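Local coordinates for protein endoglucanase (Thermotoga maritima, PDB 2FVG) that probably acts as an aminopeptidase of the M42 family, using two divalent metal ions per subunit, although it is named an endoglucanase, at residues N269-Q274 with Y319-K324. Numbering follows the deposited sequence.
Sequences NDIPFQ and YENTKK
Ile271 packs by van der Waals contact against one turn of helix 316-332, with each of its two branches meeting a different residue. CG2 lies 3.6 Å from the backbone O of Asn321 and 3.8 Å from Asn321 CB. With CG1 beside the backbone N (chi1 -63°) and the chain then extended, CD1 reaches Lys324, 3.8 Å from its CB; only the root of the lysine takes part, as its amine leads away. Leu325, one residue further along the helix, also touches Ile271. In the M42 peptidase fold this joins the loop between helix 256-268 and strand 274-275 to the helix that follows strand 312-315, away from the predicted metal site. The second group of contacts is polar against apolar: the CD-CG edge of the Pro272 ring lies over the face of the Asn321 amide, CD being nearest OD1 at 3.4 Å and CG standing 3.8 Å from ND2. Ile271 CG2 borders the same face. No hydrogen bond links the segments. An alanine at Asn321 would probably open a gap beneath the Pro272 ring and strip Ile271 CG2 of its contact with the amide. The Asn321 side chain also touches Pro243, in a neighbouring loop.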
loop_
_atom_site.group_PDB
_atom_site.type_symbol
_atom_site.label_atom_id
_atom_site.label_comp_id
_atom_site.label_asym_id
_atom_site.label_seq_id
_atom_site.Cartn_x
_atom_site.Cartn_y
_atom_site.Cartn_z
ATOM N N ASN A 269 -9.653 4.980 -23.702
ATOM C CA ASN A 269 -10.790 4.734 -22.827
ATOM C C ASN A 269 -11.270 5.986 -22.102
ATOM O O ASN A 269 -12.126 5.907 -21.219
ATOM C CB ASN A 269 -10.520 3.594 -21.842
ATOM C CG ASN A 269 -10.462 2.252 -22.516
ATOM O OD1 ASN A 269 -11.447 1.521 -22.539
ATOM N ND2 ASN A 269 -9.327 1.940 -23.122
ATOM N N ASP A 270 -10.719 7.136 -22.497
ATOM C CA ASP A 270 -11.063 8.445 -21.921
ATOM C C ASP A 270 -10.807 8.490 -20.407
ATOM O O ASP A 270 -11.611 9.037 -19.630
ATOM C CB ASP A 270 -12.508 8.822 -22.263
ATOM C CG ASP A 270 -12.763 8.844 -23.763
ATOM O OD1 ASP A 270 -11.853 9.250 -24.523
ATOM O OD2 ASP A 270 -13.882 8.466 -24.190
ATOM N N ILE A 271 -9.681 7.901 -20.003
ATOM C CA ILE A 271 -9.290 7.863 -18.606
ATOM C C ILE A 271 -8.189 8.906 -18.427
ATOM O O ILE A 271 -7.179 8.832 -19.119
ATOM C CB ILE A 271 -8.750 6.475 -18.189
ATOM C CG1 ILE A 271 -9.829 5.406 -18.326
ATOM C CG2 ILE A 271 -8.261 6.510 -16.759
ATOM C CD1 ILE A 271 -9.319 3.986 -18.058
ATOM N N PRO A 272 -8.406 9.895 -17.535
ATOM C CA PRO A 272 -7.389 10.907 -17.283
ATOM C C PRO A 272 -6.172 10.266 -16.655
ATOM O O PRO A 272 -6.298 9.347 -15.828
ATOM C CB PRO A 272 -8.050 11.844 -16.262
ATOM C CG PRO A 272 -9.503 11.530 -16.306
ATOM C CD PRO A 272 -9.623 10.115 -16.729
ATOM N N PHE A 273 -4.994 10.737 -17.037
ATOM C CA PHE A 273 -3.768 10.199 -16.456
ATOM C C PHE A 273 -2.765 11.312 -16.468
ATOM O O PHE A 273 -2.995 12.329 -17.125
ATOM C CB PHE A 273 -3.226 9.014 -17.265
ATOM C CG PHE A 273 -2.794 9.376 -18.692
ATOM C CD1 PHE A 273 -3.728 9.483 -19.712
ATOM C CD2 PHE A 273 -1.449 9.589 -19.003
ATOM C CE1 PHE A 273 -3.334 9.825 -21.031
ATOM C CE2 PHE A 273 -1.049 9.915 -20.307
ATOM C CZ PHE A 273 -1.991 10.034 -21.318
ATOM N N GLN A 274 -1.671 11.132 -15.737
ATOM C CA GLN A 274 -0.598 12.121 -15.744
ATOM C C GLN A 274 0.708 11.369 -15.739
ATOM O O GLN A 274 0.710 10.164 -15.510
ATOM C CB GLN A 274 -0.668 13.070 -14.525
ATOM C CG GLN A 274 -0.605 12.384 -13.143
ATOM C CD GLN A 274 -0.881 13.356 -12.009
ATOM O OE1 GLN A 274 -0.326 14.445 -11.981
ATOM N NE2 GLN A 274 -1.749 12.968 -11.069
ATOM N N TYR A 319 -8.635 7.764 -7.779
ATOM C CA TYR A 319 -8.784 6.379 -7.357
ATOM C C TYR A 319 -9.643 5.560 -8.348
ATOM O O TYR A 319 -9.281 4.428 -8.721
ATOM C CB TYR A 319 -9.418 6.342 -5.976
ATOM C CG TYR A 319 -9.726 4.945 -5.503
ATOM C CD1 TYR A 319 -10.955 4.331 -5.801
ATOM C CD2 TYR A 319 -8.803 4.241 -4.734
ATOM C CE1 TYR A 319 -11.229 3.040 -5.367
ATOM C CE2 TYR A 319 -9.063 2.979 -4.292
ATOM C CZ TYR A 319 -10.260 2.376 -4.599
ATOM O OH TYR A 319 -10.484 1.113 -4.116
ATOM N N GLU A 320 -10.773 6.133 -8.763
ATOM C CA GLU A 320 -11.692 5.478 -9.685
ATOM C C GLU A 320 -11.086 5.263 -11.049
ATOM O O GLU A 320 -11.362 4.258 -11.706
ATOM C CB GLU A 320 -12.991 6.279 -9.841
ATOM C CG GLU A 320 -13.948 6.114 -8.689
ATOM C CD GLU A 320 -14.402 4.668 -8.523
ATOM O OE1 GLU A 320 -14.856 4.073 -9.529
ATOM O OE2 GLU A 320 -14.305 4.132 -7.388
ATOM N N ASN A 321 -10.292 6.229 -11.493
ATOM C CA ASN A 321 -9.634 6.131 -12.786
ATOM C C ASN A 321 -8.507 5.118 -12.797
ATOM O O ASN A 321 -8.239 4.490 -13.832
ATOM C CB ASN A 321 -9.171 7.497 -13.231
ATOM C CG ASN A 321 -10.304 8.322 -13.726
ATOM O OD1 ASN A 321 -11.072 7.874 -14.576
ATOM N ND2 ASN A 321 -10.424 9.535 -13.212
ATOM N N THR A 322 -7.839 4.984 -11.654
ATOM C CA THR A 322 -6.807 3.968 -11.475
ATOM C C THR A 322 -7.461 2.587 -11.591
ATOM O O THR A 322 -6.981 1.720 -12.336
ATOM C CB THR A 322 -6.149 4.079 -10.109
ATOM O OG1 THR A 322 -5.666 5.411 -9.933
ATOM C CG2 THR A 322 -4.956 3.098 -9.999
ATOM N N LYS A 323 -8.562 2.390 -10.863
ATOM C CA LYS A 323 -9.321 1.151 -10.916
ATOM C C LYS A 323 -9.807 0.886 -12.350
ATOM O O LYS A 323 -9.729 -0.247 -12.829
ATOM C CB LYS A 323 -10.508 1.227 -9.954
ATOM C CG LYS A 323 -11.447 0.026 -10.017
ATOM C CD LYS A 323 -12.826 0.308 -9.435
ATOM C CE LYS A 323 -13.745 1.024 -10.434
ATOM N NZ LYS A 323 -15.133 1.237 -9.896
ATOM N N LYS A 324 -10.324 1.908 -13.036
ATOM C CA LYS A 324 -10.780 1.733 -14.423
ATOM C C LYS A 324 -9.637 1.266 -15.312
ATOM O O LYS A 324 -9.783 0.327 -16.064
ATOM C CB LYS A 324 -11.349 3.024 -15.012
ATOM C CG LYS A 324 -12.789 3.379 -14.655
ATOM C CD LYS A 324 -13.199 4.619 -15.462
ATOM C CE LYS A 324 -14.611 5.107 -15.159
ATOM N NZ LYS A 324 -14.743 5.662 -13.788
#